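Local coordinates for hypothetical protein PH0495 (Pyrococcus horikoshii, PDB 1X3L) that catalyses the ATP-dependent phosphorylation of D-glycerate to 2-phosphoglycerate, with magnesium as cofactor, at residues A20-P23 with Y24-V27; I380-G383 with T384-K387; S405-A408 with L409-V412. All coordinates share one frame; numbering follows the deposited sequence.

Interaction 1. Residues A20-P23 with Y24-V27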
loop_
_atom_site.group_PDB
_atom_site.type_symbol
_atom_site.label_atom_id
_atom_site.label_comp_id
_atom_site.label_asym_id
_atom_site.label_seq_id
_atom_site.Cartn_x
_atom_site.Cartn_y
_atom_site.Cartn_z
ATOM N N ALA A 20 11.578 -3.669 -4.838
ATOM C CA ALA A 20 11.546 -3.462 -3.390
ATOM C C ALA A 20 10.115 -3.540 -2.851
ATOM O O ALA A 20 9.906 -3.681 -1.644
ATOM C CB ALA A 20 12.164 -2.111 -3.043
ATOM N N ALA A 21 9.135 -3.438 -3.749
ATOM C CA ALA A 21 7.732 -3.502 -3.353
ATOM C C ALA A 21 7.101 -4.858 -3.664
ATOM O O ALA A 21 5.939 -5.094 -3.334
ATOM C CB ALA A 21 6.940 -2.389 -4.034
ATOM N N ASP A 22 7.859 -5.746 -4.301
ATOM C CA ASP A 22 7.351 -7.076 -4.623
ATOM C C ASP A 22 7.092 -7.822 -3.318
ATOM O O ASP A 22 7.998 -7.969 -2.492
ATOM C CB ASP A 22 8.366 -7.853 -5.462
ATOM C CG ASP A 22 7.892 -9.256 -5.783
ATOM O OD1 ASP A 22 6.857 -9.383 -6.463
ATOM O OD2 ASP A 22 8.542 -10.231 -5.349
ATOM N N PRO A 23 5.856 -8.311 -3.114
ATOM C CA PRO A 23 5.522 -9.032 -1.880
ATOM C C PRO A 23 6.491 -10.162 -1.539
ATOM O O PRO A 23 6.979 -10.247 -0.413
ATOM C CB PRO A 23 4.104 -9.525 -2.140
ATOM C CG PRO A 23 3.539 -8.446 -3.027
ATOM C CD PRO A 23 4.679 -8.214 -3.996
ATOM N N TYR A 24 6.771 -11.023 -2.513
ATOM C CA TYR A 24 7.689 -12.133 -2.297
ATOM C C TYR A 24 9.090 -11.625 -1.923
ATOM O O TYR A 24 9.642 -12.010 -0.890
ATOM C CB TYR A 24 7.766 -13.005 -3.556
ATOM C CG TYR A 24 8.656 -14.212 -3.404
ATOM C CD1 TYR A 24 8.208 -15.360 -2.748
ATOM C CD2 TYR A 24 9.965 -14.196 -3.887
ATOM C CE1 TYR A 24 9.040 -16.461 -2.573
ATOM C CE2 TYR A 24 10.806 -15.290 -3.716
ATOM C CZ TYR A 24 10.335 -16.419 -3.057
ATOM O OH TYR A 24 11.170 -17.493 -2.874
ATOM N N ARG A 25 9.662 -10.762 -2.759
ATOM C CA ARG A 25 10.992 -10.216 -2.493
ATOM C C ARG A 25 11.038 -9.408 -1.200
ATOM O O ARG A 25 12.006 -9.491 -0.448
ATOM C CB ARG A 25 11.449 -9.313 -3.643
ATOM C CG ARG A 25 11.671 -10.021 -4.969
ATOM C CD ARG A 25 11.903 -9.000 -6.080
ATOM N NE ARG A 25 12.010 -9.619 -7.398
ATOM C CZ ARG A 25 13.145 -10.067 -7.924
ATOM N NH1 ARG A 25 14.279 -9.961 -7.242
ATOM N NH2 ARG A 25 13.144 -10.619 -9.131
ATOM N N ALA A 26 9.997 -8.618 -0.950
ATOM C CA ALA A 26 9.950 -7.793 0.255
ATOM C C ALA A 26 10.091 -8.640 1.518
ATOM O O ALA A 26 10.790 -8.250 2.459
ATOM C CB ALA A 26 8.652 -6.993 0.300
ATOM N N VAL A 27 9.428 -9.796 1.542
ATOM C CA VAL A 27 9.515 -10.671 2.707
ATOM C C VAL A 27 10.941 -11.182 2.887
ATOM O O VAL A 27 11.470 -11.171 3.997
ATOM C CB VAL A 27 8.556 -11.886 2.596
ATOM C CG1 VAL A 27 8.839 -12.880 3.727
ATOM C CG2 VAL A 27 7.105 -11.414 2.662
HETATM O O HOH W 1 5.440 -11.287 -5.128
#

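Interaction 2. Residues I380-G383 with T384-K387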
loop_
_atom_site.group_PDB
_atom_site.type_symbol
_atom_site.label_atom_id
_atom_site.label_comp_id
_atom_site.label_asym_id
_atom_site.label_seq_id
_atom_site.Cartn_x
_atom_site.Cartn_y
_atom_site.Cartn_z
ATOM N N ILE A 380 7.253 9.273 -18.849
ATOM C CA ILE A 380 8.694 9.454 -18.743
ATOM C C ILE A 380 9.077 10.473 -19.812
ATOM O O ILE A 380 8.812 10.278 -20.995
ATOM C CB ILE A 380 9.452 8.101 -18.929
ATOM C CG1 ILE A 380 10.962 8.335 -18.879
ATOM C CG2 ILE A 380 9.034 7.424 -20.239
ATOM C CD1 ILE A 380 11.787 7.036 -18.841
ATOM N N VAL A 381 9.683 11.574 -19.373
ATOM C CA VAL A 381 10.063 12.658 -20.264
ATOM C C VAL A 381 11.466 13.154 -19.955
ATOM O O VAL A 381 11.974 12.961 -18.852
ATOM C CB VAL A 381 9.089 13.857 -20.104
ATOM C CG1 VAL A 381 7.666 13.449 -20.501
ATOM C CG2 VAL A 381 9.100 14.335 -18.651
ATOM N N ASP A 382 12.100 13.791 -20.932
ATOM C CA ASP A 382 13.431 14.334 -20.718
ATOM C C ASP A 382 13.512 15.735 -21.305
ATOM O O ASP A 382 12.490 16.307 -21.688
ATOM C CB ASP A 382 14.507 13.426 -21.327
ATOM C CG ASP A 382 14.286 13.152 -22.802
ATOM O OD1 ASP A 382 13.894 14.088 -23.529
ATOM O OD2 ASP A 382 14.514 11.999 -23.232
ATOM N N GLY A 383 14.723 16.284 -21.367
ATOM C CA GLY A 383 14.915 17.628 -21.893
ATOM C C GLY A 383 14.617 17.827 -23.371
ATOM O O GLY A 383 14.588 18.965 -23.855
ATOM N N THR A 384 14.393 16.739 -24.099
ATOM C CA THR A 384 14.095 16.852 -25.524
ATOM C C THR A 384 12.603 16.718 -25.805
ATOM O O THR A 384 12.145 17.029 -26.904
ATOM C CB THR A 384 14.779 15.751 -26.342
ATOM O OG1 THR A 384 14.090 14.513 -26.130
ATOM C CG2 THR A 384 16.236 15.599 -25.935
ATOM N N THR A 385 11.849 16.260 -24.812
ATOM C CA THR A 385 10.422 16.023 -24.996
ATOM C C THR A 385 9.553 17.200 -25.423
ATOM O O THR A 385 8.757 17.074 -26.357
ATOM C CB THR A 385 9.801 15.400 -23.740
ATOM O OG1 THR A 385 10.545 14.228 -23.371
ATOM C CG2 THR A 385 8.357 15.000 -24.021
ATOM N N TYR A 386 9.686 18.338 -24.752
ATOM C CA TYR A 386 8.866 19.485 -25.104
ATOM C C TYR A 386 8.958 19.806 -26.599
ATOM O O TYR A 386 7.940 19.916 -27.281
ATOM C CB TYR A 386 9.269 20.713 -24.284
ATOM C CG TYR A 386 8.311 21.866 -24.469
ATOM C CD1 TYR A 386 6.984 21.763 -24.057
ATOM C CD2 TYR A 386 8.715 23.044 -25.099
ATOM C CE1 TYR A 386 6.077 22.801 -24.271
ATOM C CE2 TYR A 386 7.815 24.090 -25.320
ATOM C CZ TYR A 386 6.500 23.959 -24.906
ATOM O OH TYR A 386 5.599 24.974 -25.139
ATOM N N LYS A 387 10.177 19.936 -27.112
ATOM C CA LYS A 387 10.350 20.259 -28.521
ATOM C C LYS A 387 9.825 19.182 -29.461
ATOM O O LYS A 387 9.377 19.489 -30.569
ATOM C CB LYS A 387 11.818 20.586 -28.814
ATOM C CG LYS A 387 12.216 21.944 -28.229
ATOM C CD LYS A 387 13.635 22.388 -28.588
ATOM C CE LYS A 387 13.905 23.787 -28.015
ATOM N NZ LYS A 387 15.282 24.291 -28.283
HETATM O O HOH W 2 11.124 18.834 -22.266
HETATM O O HOH W 3 12.456 20.147 -25.499
#

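Interaction 3. Residues S405-A408 with L409-V412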
loop_
_atom_site.group_PDB
_atom_site.type_symbol
_atom_site.label_atom_id
_atom_site.label_comp_id
_atom_site.label_asym_id
_atom_site.label_seq_id
_atom_site.Cartn_x
_atom_site.Cartn_y
_atom_site.Cartn_z
ATOM N N SER A 405 -3.534 13.643 -21.592
ATOM C CA SER A 405 -2.076 13.482 -21.598
ATOM C C SER A 405 -1.590 12.162 -22.204
ATOM O O SER A 405 -0.500 12.104 -22.761
ATOM C CB SER A 405 -1.509 13.634 -20.180
ATOM O OG SER A 405 -2.056 12.664 -19.300
ATOM N N TYR A 406 -2.392 11.110 -22.103
ATOM C CA TYR A 406 -1.997 9.817 -22.667
ATOM C C TYR A 406 -1.687 9.945 -24.158
ATOM O O TYR A 406 -0.664 9.450 -24.634
ATOM C CB TYR A 406 -3.114 8.785 -22.477
ATOM C CG TYR A 406 -2.791 7.396 -23.015
ATOM C CD1 TYR A 406 -2.285 6.404 -22.176
ATOM C CD2 TYR A 406 -3.028 7.065 -24.355
ATOM C CE1 TYR A 406 -2.033 5.113 -22.645
ATOM C CE2 TYR A 406 -2.775 5.772 -24.840
ATOM C CZ TYR A 406 -2.282 4.804 -23.975
ATOM O OH TYR A 406 -2.050 3.521 -24.420
ATOM N N GLU A 407 -2.572 10.612 -24.892
ATOM C CA GLU A 407 -2.394 10.770 -26.329
ATOM C C GLU A 407 -1.154 11.572 -26.712
ATOM O O GLU A 407 -0.535 11.313 -27.749
ATOM C CB GLU A 407 -3.640 11.417 -26.940
ATOM C CG GLU A 407 -4.916 10.608 -26.753
ATOM C CD GLU A 407 -4.790 9.193 -27.285
ATOM O OE1 GLU A 407 -4.336 9.029 -28.435
ATOM O OE2 GLU A 407 -5.149 8.244 -26.555
ATOM N N ALA A 408 -0.786 12.548 -25.888
ATOM C CA ALA A 408 0.391 13.357 -26.188
ATOM C C ALA A 408 1.657 12.551 -25.940
ATOM O O ALA A 408 2.531 12.474 -26.803
ATOM C CB ALA A 408 0.402 14.628 -25.335
ATOM N N LEU A 409 1.747 11.952 -24.755
ATOM C CA LEU A 409 2.914 11.154 -24.393
ATOM C C LEU A 409 3.110 9.988 -25.358
ATOM O O LEU A 409 4.240 9.615 -25.665
ATOM C CB LEU A 409 2.770 10.616 -22.968
ATOM C CG LEU A 409 2.801 11.655 -21.835
ATOM C CD1 LEU A 409 2.547 10.960 -20.503
ATOM C CD2 LEU A 409 4.158 12.372 -21.819
ATOM N N LYS A 410 2.000 9.429 -25.830
ATOM C CA LYS A 410 2.033 8.300 -26.754
ATOM C C LYS A 410 2.788 8.596 -28.050
ATOM O O LYS A 410 3.398 7.702 -28.636
ATOM C CB LYS A 410 0.602 7.862 -27.099
ATOM C CG LYS A 410 0.522 6.661 -28.036
ATOM C CD LYS A 410 -0.918 6.188 -28.252
ATOM C CE LYS A 410 -1.707 7.144 -29.136
ATOM N NZ LYS A 410 -3.135 6.724 -29.276
ATOM N N LYS A 411 2.759 9.851 -28.485
ATOM C CA LYS A 411 3.400 10.243 -29.737
ATOM C C LYS A 411 4.881 10.581 -29.661
ATOM O O LYS A 411 5.551 10.668 -30.687
ATOM C CB LYS A 411 2.647 11.428 -30.342
ATOM C CG LYS A 411 1.169 11.156 -30.562
ATOM C CD LYS A 411 0.491 12.334 -31.218
ATOM C CE LYS A 411 -0.978 12.052 -31.468
ATOM N NZ LYS A 411 -1.645 13.230 -32.100
ATOM N N VAL A 412 5.398 10.770 -28.454
ATOM C CA VAL A 412 6.803 11.110 -28.294
ATOM C C VAL A 412 7.561 10.109 -27.422
ATOM O O VAL A 412 8.597 10.435 -26.840
ATOM C CB VAL A 412 6.955 12.530 -27.708
ATOM C CG1 VAL A 412 6.435 13.564 -28.713
ATOM C CG2 VAL A 412 6.186 12.641 -26.406
#

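Interaction 1. Residues A20-P23 with Y24-V27
Asp22 meets Arg25 in a helix N-cap: the aspartate stands just before the first turn of helix 23-30, and its OD2 accepts a hydrogen bond from the backbone N of Arg25 at 2.9 Å. The N-H points almost straight at the oxygen, which it meets on the anti side of the carboxylate, 33° out of its plane. With CG anti to the backbone N (chi1 178°), the short acid folds back over the turn, where its negative charge probably also suits the helix dipole. Asp22 OD2 also lies close to Arg25 CG, 3.2 Å away. On the tight inner side Asp22 O takes the amide hydrogen of Ala26, whose small methyl CB sits only 3.0 Å from Asp22 O while resting against Ala266 of strand 260-266. Pro23 fits the first helical position, since its fixed phi agrees with the helix and no N-H is needed there; Val27 packs on helix 60-70. Toward solvent the contact is looser: the guanidinium end of Arg25 is exposed, its NE 4.1 Å from Asp22 OD2, too far for a salt bridge. The Tyr24 hydroxyl bonds to Asp69, whereas its amide N donates to a water that in turn donates to Asp22 OD1, 2.7 Å from the water oxygen.

Interaction 2. Residues I380-G383 with T384-K387
Asp382 reaches over the turn to Thr384, the first residue after Gly383, and its OD1 is gripped there twice. Thr384 N donates to Asp382 OD1 from the anti side, and Thr384 OG1 donates to the same oxygen from the syn side at 2.6 Å, nearer the carboxylate plane. Asp382 CG lies between its own backbone N and carbonyl carbon (chi1 55°), which brings the acid over the turn, while OD2 is held separately by a salt bridge to Arg7. Thr385 comes next and answers in the other direction: its OG1 accepts from Asp382 N at 2.9 Å along a nearly straight N-H (170°). The Thr385 amide in turn donates to Asp382 O, and weakly to Asp382 OD1. A beta-branched threonine suits this site because its other branch, CG2, packs 3.9 Å from Val381 CG1, a strand side chain crossing it at about a right angle. Tyr386 N and Lys387 N are linked back by one water each, to Asp382 O and Gly383 O, so solvent takes up first-turn amides. Beyond them Lys387 NZ turns away to Asp357. The strong bond to Thr385 OG1 and the weak return bond to Asp382 OD1 close a capping box, where strand 378-382 passes into helix 385-391.

Interaction 3. Residues S405-A408 with L409-V412
An i to i+3 salt bridge on the surface of helix 405-411 joins Glu407 and Lys410. The two side chains lie side by side and point the same way, and Lys410 NZ donates to Glu407 OE1 at 2.7 Å, on the syn side and 20° out of the carboxylate plane. Both chains bend to achieve this: the glutamate folds at chi2 (-55°) and the lysine at chi3 (73°), which swings the ammonium back over the preceding turn. The long methylene stem of Lys410 is useful too, for its CD lies 3.9 Å from CE2 of the Tyr406 ring, which also has a cation-pi partner in Lys340. Buried Leu409 faces the fold and packs on Leu415, while its amide makes a nearly straight bond to Ser405 O. Ser405, small enough for close packing, touches helix 343-351. Along the exposed side, the stem of Lys411 runs extended beside the backbone of Glu407, with CG 3.3 Å from Glu407 O. The winding tightens at the C-terminal end, where Lys411 N bonds to Ala408 O three residues back. Ala408 O also meets Val412, whose CG2 methyl lies 3.7 Å away.

In the fold
From the N terminus, the chain first meets interaction 1, the turn between helices 6-20 and 23-30, which touches helix 268-281 and is tied to the C-terminal part of the chain by a hydrogen bond from Thr423 to Ala21 O. Pro23 lies about 8 Å, side chain to side chain, from Lys58, a probable substrate-binding residue. Much later come interactions 2 and 3, in the MOFRL range, about 32 and 31 Å from interaction 1, centre to centre. Each closes only a local turn, and they follow in series without nesting or crossing. Interaction 2 leads from strand 378-382 of the mixed sheet into a helix; interaction 3 precedes strand 415-416, outermost there within this chain. These two touch: Val381 CG1 packs on Leu409 CD2, and Thr385 CG2 on Val412 CG2.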